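Esterase E25 (Uncultured bacterium, PDB 4Q05) probably hydrolyses carboxylic ester bonds, as expected of a bacterial esterase of the hormone-sensitive lipase family with an alpha/beta hydrolase fold. Local coordinates at residues A[96-99]-A[100-104]; A[122-126]-A[127-131]. All coordinates share one frame; numbering follows the deposited sequence.

Contact 1: A[96-99]-A[100-104]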
loop_
_atom_site.group_PDB
_atom_site.type_symbol
_atom_site.label_atom_id
_atom_site.label_comp_id
_atom_site.label_asym_id
_atom_site.label_seq_id
_atom_site.Cartn_x
_atom_site.Cartn_y
_atom_site.Cartn_z
ATOM N N ARG A 96 16.842 -16.314 -20.379
ATOM C CA ARG A 96 17.801 -16.112 -21.455
ATOM C C ARG A 96 17.263 -15.155 -22.510
ATOM O O ARG A 96 18.001 -14.330 -23.047
ATOM C CB ARG A 96 18.156 -17.447 -22.089
ATOM C CG ARG A 96 18.748 -18.415 -21.094
ATOM C CD ARG A 96 19.350 -19.627 -21.772
ATOM N NE ARG A 96 20.193 -20.379 -20.849
ATOM C CZ ARG A 96 20.597 -21.626 -21.058
ATOM N NH1 ARG A 96 20.227 -22.267 -22.161
ATOM N NH2 ARG A 96 21.364 -22.235 -20.160
ATOM N N GLU A 97 15.973 -15.258 -22.801
ATOM C CA GLU A 97 15.375 -14.391 -23.803
ATOM C C GLU A 97 15.445 -12.934 -23.372
ATOM O O GLU A 97 15.850 -12.072 -24.151
ATOM C CB GLU A 97 13.928 -14.795 -24.088
ATOM C CG GLU A 97 13.270 -13.986 -25.207
ATOM C CD GLU A 97 13.959 -14.155 -26.562
ATOM O OE1 GLU A 97 14.767 -15.102 -26.724
ATOM O OE2 GLU A 97 13.687 -13.334 -27.467
ATOM N N ILE A 98 15.048 -12.651 -22.134
ATOM C CA ILE A 98 15.141 -11.287 -21.635
ATOM C C ILE A 98 16.595 -10.837 -21.665
ATOM O O ILE A 98 16.892 -9.699 -22.039
ATOM C CB ILE A 98 14.638 -11.153 -20.194
ATOM C CG1 ILE A 98 13.266 -11.805 -20.025
ATOM C CG2 ILE A 98 14.573 -9.695 -19.810
ATOM C CD1 ILE A 98 12.117 -10.907 -20.380
ATOM N N SER A 99 17.494 -11.734 -21.260
ATOM C CA SER A 99 18.922 -11.425 -21.192
ATOM C C SER A 99 19.450 -11.013 -22.558
ATOM O O SER A 99 20.114 -9.990 -22.690
ATOM C CB SER A 99 19.727 -12.634 -20.699
ATOM O OG SER A 99 19.391 -12.947 -19.368
ATOM N N LYS A 100 19.165 -11.829 -23.568
ATOM C CA LYS A 100 19.608 -11.532 -24.923
ATOM C C LYS A 100 19.035 -10.199 -25.371
ATOM O O LYS A 100 19.759 -9.339 -25.866
ATOM C CB LYS A 100 19.189 -12.636 -25.893
ATOM C CG LYS A 100 19.872 -13.970 -25.650
ATOM C CD LYS A 100 19.380 -15.035 -26.629
ATOM C CE LYS A 100 19.779 -14.697 -28.062
ATOM N NZ LYS A 100 21.260 -14.742 -28.253
ATOM N N GLN A 101 17.732 -10.023 -25.177
ATOM C CA GLN A 101 17.066 -8.820 -25.653
ATOM C C GLN A 101 17.636 -7.554 -25.025
ATOM O O GLN A 101 17.747 -6.524 -25.681
ATOM C CB GLN A 101 15.558 -8.892 -25.403
ATOM C CG GLN A 101 14.805 -7.693 -25.969
ATOM C CD GLN A 101 13.524 -7.364 -25.211
ATOM O OE1 GLN A 101 13.093 -8.112 -24.324
ATOM N NE2 GLN A 101 12.909 -6.235 -25.561
ATOM N N LEU A 102 18.001 -7.626 -23.753
ATOM C CA LEU A 102 18.427 -6.429 -23.046
ATOM C C LEU A 102 19.941 -6.335 -22.894
ATOM O O LEU A 102 20.460 -5.388 -22.305
ATOM C CB LEU A 102 17.730 -6.348 -21.689
ATOM C CG LEU A 102 16.208 -6.234 -21.812
ATOM C CD1 LEU A 102 15.527 -6.358 -20.462
ATOM C CD2 LEU A 102 15.841 -4.924 -22.478
ATOM N N SER A 103 20.650 -7.317 -23.435
ATOM C CA SER A 103 22.100 -7.302 -23.365
ATOM C C SER A 103 22.559 -7.421 -21.914
ATOM O O SER A 103 23.463 -6.717 -21.477
ATOM C CB SER A 103 22.644 -6.016 -23.995
ATOM O OG SER A 103 22.365 -5.988 -25.386
ATOM N N VAL A 104 21.920 -8.311 -21.167
ATOM C CA VAL A 104 22.337 -8.568 -19.805
ATOM C C VAL A 104 23.210 -9.813 -19.805
ATOM O O VAL A 104 22.861 -10.829 -20.400
ATOM C CB VAL A 104 21.132 -8.756 -18.862
ATOM C CG1 VAL A 104 21.613 -8.948 -17.438
ATOM C CG2 VAL A 104 20.224 -7.540 -18.933
#

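Contact 2: A[122-126]-A[127-131]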
loop_
_atom_site.group_PDB
_atom_site.type_symbol
_atom_site.label_atom_id
_atom_site.label_comp_id
_atom_site.label_asym_id
_atom_site.label_seq_id
_atom_site.Cartn_x
_atom_site.Cartn_y
_atom_site.Cartn_z
ATOM N N VAL A 122 23.984 -3.703 -19.243
ATOM C CA VAL A 122 24.864 -2.894 -20.089
ATOM C C VAL A 122 25.120 -1.535 -19.477
ATOM O O VAL A 122 26.150 -0.917 -19.727
ATOM C CB VAL A 122 24.290 -2.667 -21.497
ATOM C CG1 VAL A 122 24.758 -3.754 -22.442
ATOM C CG2 VAL A 122 22.774 -2.584 -21.449
ATOM N N GLU A 123 24.169 -1.058 -18.686
ATOM C CA GLU A 123 24.297 0.261 -18.099
ATOM C C GLU A 123 24.235 0.176 -16.585
ATOM O O GLU A 123 23.222 -0.213 -16.017
ATOM C CB GLU A 123 23.195 1.183 -18.632
ATOM C CG GLU A 123 23.258 2.624 -18.141
ATOM C CD GLU A 123 22.089 3.460 -18.661
ATOM O OE1 GLU A 123 21.409 3.006 -19.606
ATOM O OE2 GLU A 123 21.839 4.554 -18.113
ATOM N N VAL A 124 25.334 0.531 -15.933
ATOM C CA VAL A 124 25.361 0.632 -14.486
ATOM C C VAL A 124 25.435 2.107 -14.125
ATOM O O VAL A 124 26.280 2.831 -14.648
ATOM C CB VAL A 124 26.575 -0.105 -13.902
ATOM C CG1 VAL A 124 26.665 0.120 -12.411
ATOM C CG2 VAL A 124 26.500 -1.595 -14.231
ATOM N N ALA A 125 24.543 2.561 -13.247
ATOM C CA ALA A 125 24.517 3.970 -12.866
ATOM C C ALA A 125 25.858 4.385 -12.279
ATOM O O ALA A 125 26.447 3.657 -11.481
ATOM C CB ALA A 125 23.399 4.248 -11.884
ATOM N N PRO A 126 26.348 5.567 -12.675
ATOM C CA PRO A 126 27.647 6.053 -12.201
ATOM C C PRO A 126 27.837 5.849 -10.699
ATOM O O PRO A 126 28.850 5.283 -10.281
ATOM C CB PRO A 126 27.596 7.545 -12.541
ATOM C CG PRO A 126 26.747 7.595 -13.784
ATOM C CD PRO A 126 25.706 6.510 -13.611
ATOM N N ASP A 127 26.879 6.288 -9.893
ATOM C CA ASP A 127 27.044 6.178 -8.446
ATOM C C ASP A 127 26.738 4.776 -7.913
ATOM O O ASP A 127 26.802 4.556 -6.710
ATOM C CB ASP A 127 26.208 7.226 -7.702
ATOM C CG ASP A 127 26.687 8.652 -7.955
ATOM O OD1 ASP A 127 27.908 8.861 -8.140
ATOM O OD2 ASP A 127 25.837 9.567 -7.964
ATOM N N LEU A 128 26.403 3.839 -8.802
ATOM C CA LEU A 128 26.192 2.441 -8.402
ATOM C C LEU A 128 27.314 1.544 -8.915
ATOM O O LEU A 128 27.280 0.316 -8.761
ATOM C CB LEU A 128 24.842 1.926 -8.894
ATOM C CG LEU A 128 23.628 2.652 -8.315
ATOM C CD1 LEU A 128 22.338 1.969 -8.752
ATOM C CD2 LEU A 128 23.731 2.703 -6.797
ATOM N N GLU A 129 28.318 2.175 -9.513
ATOM C CA GLU A 129 29.437 1.458 -10.107
ATOM C C GLU A 129 30.233 0.613 -9.098
ATOM O O GLU A 129 30.721 -0.455 -9.442
ATOM C CB GLU A 129 30.350 2.442 -10.854
ATOM C CG GLU A 129 31.577 1.813 -11.460
ATOM C CD GLU A 129 31.247 0.782 -12.514
ATOM O OE1 GLU A 129 30.199 0.918 -13.172
ATOM O OE2 GLU A 129 32.048 -0.160 -12.683
ATOM N N ASP A 130 30.369 1.082 -7.861
ATOM C CA ASP A 130 31.055 0.288 -6.838
ATOM C C ASP A 130 30.065 -0.378 -5.886
ATOM O O ASP A 130 30.422 -0.764 -4.770
ATOM C CB ASP A 130 32.020 1.151 -6.027
ATOM C CG ASP A 130 31.303 2.186 -5.174
ATOM O OD1 ASP A 130 30.130 2.509 -5.475
ATOM O OD2 ASP A 130 31.921 2.685 -4.211
ATOM N N LYS A 131 28.820 -0.512 -6.325
ATOM C CA LYS A 131 27.783 -1.066 -5.465
ATOM C C LYS A 131 27.393 -2.454 -5.967
ATOM O O LYS A 131 27.706 -2.825 -7.098
ATOM C CB LYS A 131 26.562 -0.140 -5.448
ATOM C CG LYS A 131 26.867 1.322 -5.095
ATOM C CD LYS A 131 27.643 1.442 -3.797
ATOM C CE LYS A 131 27.641 2.879 -3.274
ATOM N NZ LYS A 131 28.041 3.839 -4.331
HETATM O O HOH W 1 30.436 4.104 -7.891
#

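Contact 1: A[96-99]-A[100-104]
Val104 and Lys100 each offer a backbone N-H to the flat peptide carbonyl of a residue earlier in the chain, Ser99 and Arg96, and come in a little out of the carbonyl plane. Val104 N reaches Ser99 O at 2.9 Å, tilted 18° from that plane, and Leu102 N, bonded chiefly to Ile98 O, adds a weak, bent bond to Ser99 O. At the Arg96 carbonyl the Lys100 N-H arrives nearly straight, 2.8 Å from Arg96 O, while the Lys100 side chain crowds in beside it: with CG next to its own backbone N (chi1 -67°), Lys100 CG comes within 3.2 Å of Arg96 O. On another side of the helix, Ile98 CG2 meets Leu102 CD1 at 3.5 Å, the two side chains lying alongside each other and pointing the same way. They rest on helix 151-160 through Ile154 and Thr158.

Ser103, with positive phi, closes helix 91-102 in a Schellman motif: Ser103 N turns back to Lys100 O at 3.3 Å, within the wider loop that the Val104 N to Ser99 O bond spans. Backbone groups thus cap this helix end, while Ser99 OG bonds to Ala95 O and Arg96 NH2 makes a salt bridge with Glu147.

Contact 2: A[122-126]-A[127-131]
Glu129 reaches back to Val124 with its carboxylate and to Pro126 O with its N-H and CB, where a 3-10 turn runs straight into a type I beta turn from Leu128 to Lys131, within the loop that joins strands 114-120 and 132-136 of the alpha/beta hydrolase fold. Starting at the root of this side chain, Glu129 CB sits 3.3 Å from Pro126 O, the oxygen that also accepts the Glu129 N-H from well above its carbonyl plane. CG then leaves anti to the backbone N (chi1 177°), and a bend at chi2 (63°) turns the carboxylate toward Val124. There Glu129 OE1 lies 3.7 Å from Val124 CG1, a van der Waals touch of oxygen on methyl, with the two side chains crossing at about a right angle. The other oxygen, OE2, forms a salt bridge with Arg163, which probably sets the rotation of the carboxylate.

Leu128 N bonds to Ala125 O at 2.7 Å, and this too comes from above the carbonyl plane. Ala125 CB packs at 3.9 Å against Leu128 CG, and both residues lean on helix 342-358 at Asn352. A water bridges the turn, giving a hydrogen to Pro126 O and taking one from Asp130 N.

Lys131 folds back on the turn. Its NZ is gripped twice, by Asp127 O, just ahead of the turn, at 2.8 Å and, in a salt bridge at 2.7 Å from Lys131 NZ, by the syn lone pair of Asp130 OD1, while Asp130 OD2 pairs with Lys199.

In the fold
Contact 1 leads into the antiparallel pair of strands 105-111 and 114-120, and contact 2 follows it, so the two flank the same hairpin, their centres about 19 Å apart. They meet where the hairpin's ends come together: Ser103 O lies 3.4 Å from Val122 CG1, and Leu102 O is 3.7 Å from Val122 CG2. Helix 151-160 and the link after it tie them further, since contact 1 packs on the helix while contact 2 reaches Lys161 and Arg163 just before strand 164-168. Both lie toward the periphery, their centres about 21 and 23 Å from the chain centre, and neither includes the probable nucleophile elbow between strand 200-205 and helix 206-221.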